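Local coordinates for protein EvdO1 (Micromonospora carbonacea, PDB 4XBZ) that probably acts as a metal-dependent oxygenase of the phytanoyl-CoA dioxygenase family, carrying out an oxidative cyclization in orthosomycin biosynthesis, at residues Ile34-Ile39 against Val57-Gly62. Sequence-based numbering, arbitrary orientation.
Sequences IAECDI and VLVVRG
Glu36 and Arg61 reach for each other over the same face of two parallel strands, where NE and NH2 of the arginine each take one carboxylate oxygen. Arg61 NE donates to Glu36 OE1 at 3.0 Å in a nearly straight bond (169°), and NH2 of Arg61 meets OE2 of Glu36 at 2.7 Å. The acceptors lie in or near the guanidinium plane, yet the donors come from above the carboxylate, because the two flat groups are turned 76° apart. A bend at chi2 (-66°) folds the arginine back along its own strand, bringing one guanidinium face over Val59 CG1, near its border. Glu36 runs beside Val59 in the same direction, its CG 3.9 Å from Val59 CB, so the valine touches both partners of the salt bridge. Further back, Ile34 lies roughly perpendicular to Val57 and Val59; its CG2 packs 3.5 Å from Val59 CG2. On the face of Cys37 and Val60 the contacts are apolar. The Leu58 stem points away, but its CD1 comes back to 3.4 Å from Ala35 O. At the far end Ile39 CB meets Val60 CG1 at 3.8 Å; Leu44 and helix 46-55 cover part of this side. Backbone bonds set the register: Val59 N to Ala35 O, Cys37 N to Val59 O (2.7 Å) and Arg61 N to Cys37 O. Strand 36-38, helix 46-55 and strand 57-61 form a beta-alpha-beta unit whose first strand is outermost in the major sheet of the double-stranded beta-helix fold; strand 235-239 flanks 57-61 on its other side. Arg61 NH1 turns to Asp234 and the carbonyl of Val229. Held by all these bonds, the guanidinium has little freedom to turn, and its positive charge probably favours an ionised Glu36.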
loop_
_atom_site.group_PDB
_atom_site.type_symbol
_atom_site.label_atom_id
_atom_site.label_comp_id
_atom_site.label_asym_id
_atom_site.label_seq_id
_atom_site.Cartn_x
_atom_site.Cartn_y
_atom_site.Cartn_z
ATOM N N ILE A 34 -10.187 -1.990 -16.292
ATOM C CA ILE A 34 -9.997 -2.349 -14.884
ATOM C C ILE A 34 -9.434 -3.759 -14.752
ATOM O O ILE A 34 -10.015 -4.718 -15.270
ATOM C CB ILE A 34 -11.312 -2.264 -14.087
ATOM C CG1 ILE A 34 -11.915 -0.864 -14.211
ATOM C CG2 ILE A 34 -11.079 -2.639 -12.610
ATOM C CD1 ILE A 34 -13.247 -0.653 -13.480
ATOM N N ALA A 35 -8.306 -3.886 -14.067
ATOM C CA ALA A 35 -7.702 -5.194 -13.853
ATOM C C ALA A 35 -8.612 -6.062 -12.987
ATOM O O ALA A 35 -9.384 -5.553 -12.169
ATOM C CB ALA A 35 -6.323 -5.056 -13.210
ATOM N N GLU A 36 -8.525 -7.372 -13.178
ATOM C CA GLU A 36 -9.374 -8.302 -12.461
ATOM C C GLU A 36 -8.534 -9.336 -11.721
ATOM O O GLU A 36 -7.530 -9.859 -12.236
ATOM C CB GLU A 36 -10.364 -8.983 -13.425
ATOM C CG GLU A 36 -11.358 -8.000 -14.079
ATOM C CD GLU A 36 -12.471 -8.682 -14.893
ATOM O OE1 GLU A 36 -12.616 -9.922 -14.810
ATOM O OE2 GLU A 36 -13.208 -7.970 -15.613
ATOM N N CYS A 37 -8.943 -9.610 -10.492
ATOM C CA CYS A 37 -8.265 -10.595 -9.668
ATOM C C CYS A 37 -9.207 -11.733 -9.330
ATOM O O CYS A 37 -10.165 -11.547 -8.579
ATOM C CB CYS A 37 -7.738 -9.956 -8.384
ATOM S SG CYS A 37 -7.295 -11.173 -7.148
ATOM N N ASP A 38 -8.941 -12.906 -9.896
ATOM C CA ASP A 38 -9.702 -14.096 -9.536
ATOM C C ASP A 38 -9.111 -14.637 -8.244
ATOM O O ASP A 38 -8.271 -15.542 -8.262
ATOM C CB ASP A 38 -9.666 -15.156 -10.644
ATOM C CG ASP A 38 -10.922 -16.039 -10.651
ATOM O OD1 ASP A 38 -11.779 -15.851 -11.551
ATOM O OD2 ASP A 38 -11.067 -16.904 -9.747
ATOM N N ILE A 39 -9.566 -14.079 -7.126
ATOM C CA ILE A 39 -8.881 -14.251 -5.855
ATOM C C ILE A 39 -8.785 -15.701 -5.406
ATOM O O ILE A 39 -7.804 -16.098 -4.783
ATOM C CB ILE A 39 -9.558 -13.421 -4.742
ATOM C CG1 ILE A 39 -8.685 -13.430 -3.485
ATOM C CG2 ILE A 39 -10.990 -13.900 -4.457
ATOM C CD1 ILE A 39 -7.275 -12.932 -3.750
ATOM N N VAL A 57 -8.209 1.517 -8.829
ATOM C CA VAL A 57 -9.380 0.657 -8.911
ATOM C C VAL A 57 -8.958 -0.793 -9.210
ATOM O O VAL A 57 -7.951 -1.027 -9.877
ATOM C CB VAL A 57 -10.363 1.205 -9.990
ATOM C CG1 VAL A 57 -9.941 0.783 -11.383
ATOM C CG2 VAL A 57 -11.782 0.791 -9.708
ATOM N N LEU A 58 -9.704 -1.758 -8.671
ATOM C CA LEU A 58 -9.438 -3.186 -8.872
ATOM C C LEU A 58 -10.694 -4.029 -8.674
ATOM O O LEU A 58 -11.359 -3.927 -7.631
ATOM C CB LEU A 58 -8.347 -3.687 -7.912
ATOM C CG LEU A 58 -8.103 -5.196 -7.943
ATOM C CD1 LEU A 58 -7.536 -5.600 -9.297
ATOM C CD2 LEU A 58 -7.203 -5.686 -6.808
ATOM N N VAL A 59 -11.012 -4.858 -9.672
ATOM C CA VAL A 59 -12.103 -5.832 -9.573
ATOM C C VAL A 59 -11.603 -7.159 -9.027
ATOM O O VAL A 59 -10.621 -7.714 -9.519
ATOM C CB VAL A 59 -12.775 -6.112 -10.938
ATOM C CG1 VAL A 59 -13.725 -7.301 -10.835
ATOM C CG2 VAL A 59 -13.511 -4.900 -11.426
ATOM N N VAL A 60 -12.285 -7.656 -8.004
ATOM C CA VAL A 60 -12.008 -8.970 -7.450
ATOM C C VAL A 60 -13.200 -9.903 -7.706
ATOM O O VAL A 60 -14.278 -9.717 -7.107
ATOM C CB VAL A 60 -11.743 -8.885 -5.948
ATOM C CG1 VAL A 60 -11.551 -10.277 -5.365
ATOM C CG2 VAL A 60 -10.529 -7.985 -5.665
ATOM N N ARG A 61 -13.016 -10.891 -8.584
ATOM C CA ARG A 61 -14.092 -11.829 -8.938
ATOM C C ARG A 61 -14.219 -12.960 -7.921
ATOM O O ARG A 61 -13.220 -13.429 -7.383
ATOM C CB ARG A 61 -13.871 -12.442 -10.329
ATOM C CG ARG A 61 -13.764 -11.445 -11.469
ATOM C CD ARG A 61 -15.054 -10.686 -11.714
ATOM N NE ARG A 61 -14.927 -9.833 -12.903
ATOM C CZ ARG A 61 -15.835 -8.944 -13.302
ATOM N NH1 ARG A 61 -16.966 -8.777 -12.612
ATOM N NH2 ARG A 61 -15.604 -8.214 -14.394
ATOM N N GLY A 62 -15.454 -13.389 -7.665
ATOM C CA GLY A 62 -15.711 -14.539 -6.807
ATOM C C GLY A 62 -15.225 -14.470 -5.366
ATOM O O GLY A 62 -14.723 -15.461 -4.833
HETATM O O HOH W 1 -12.403 -16.083 -7.350
#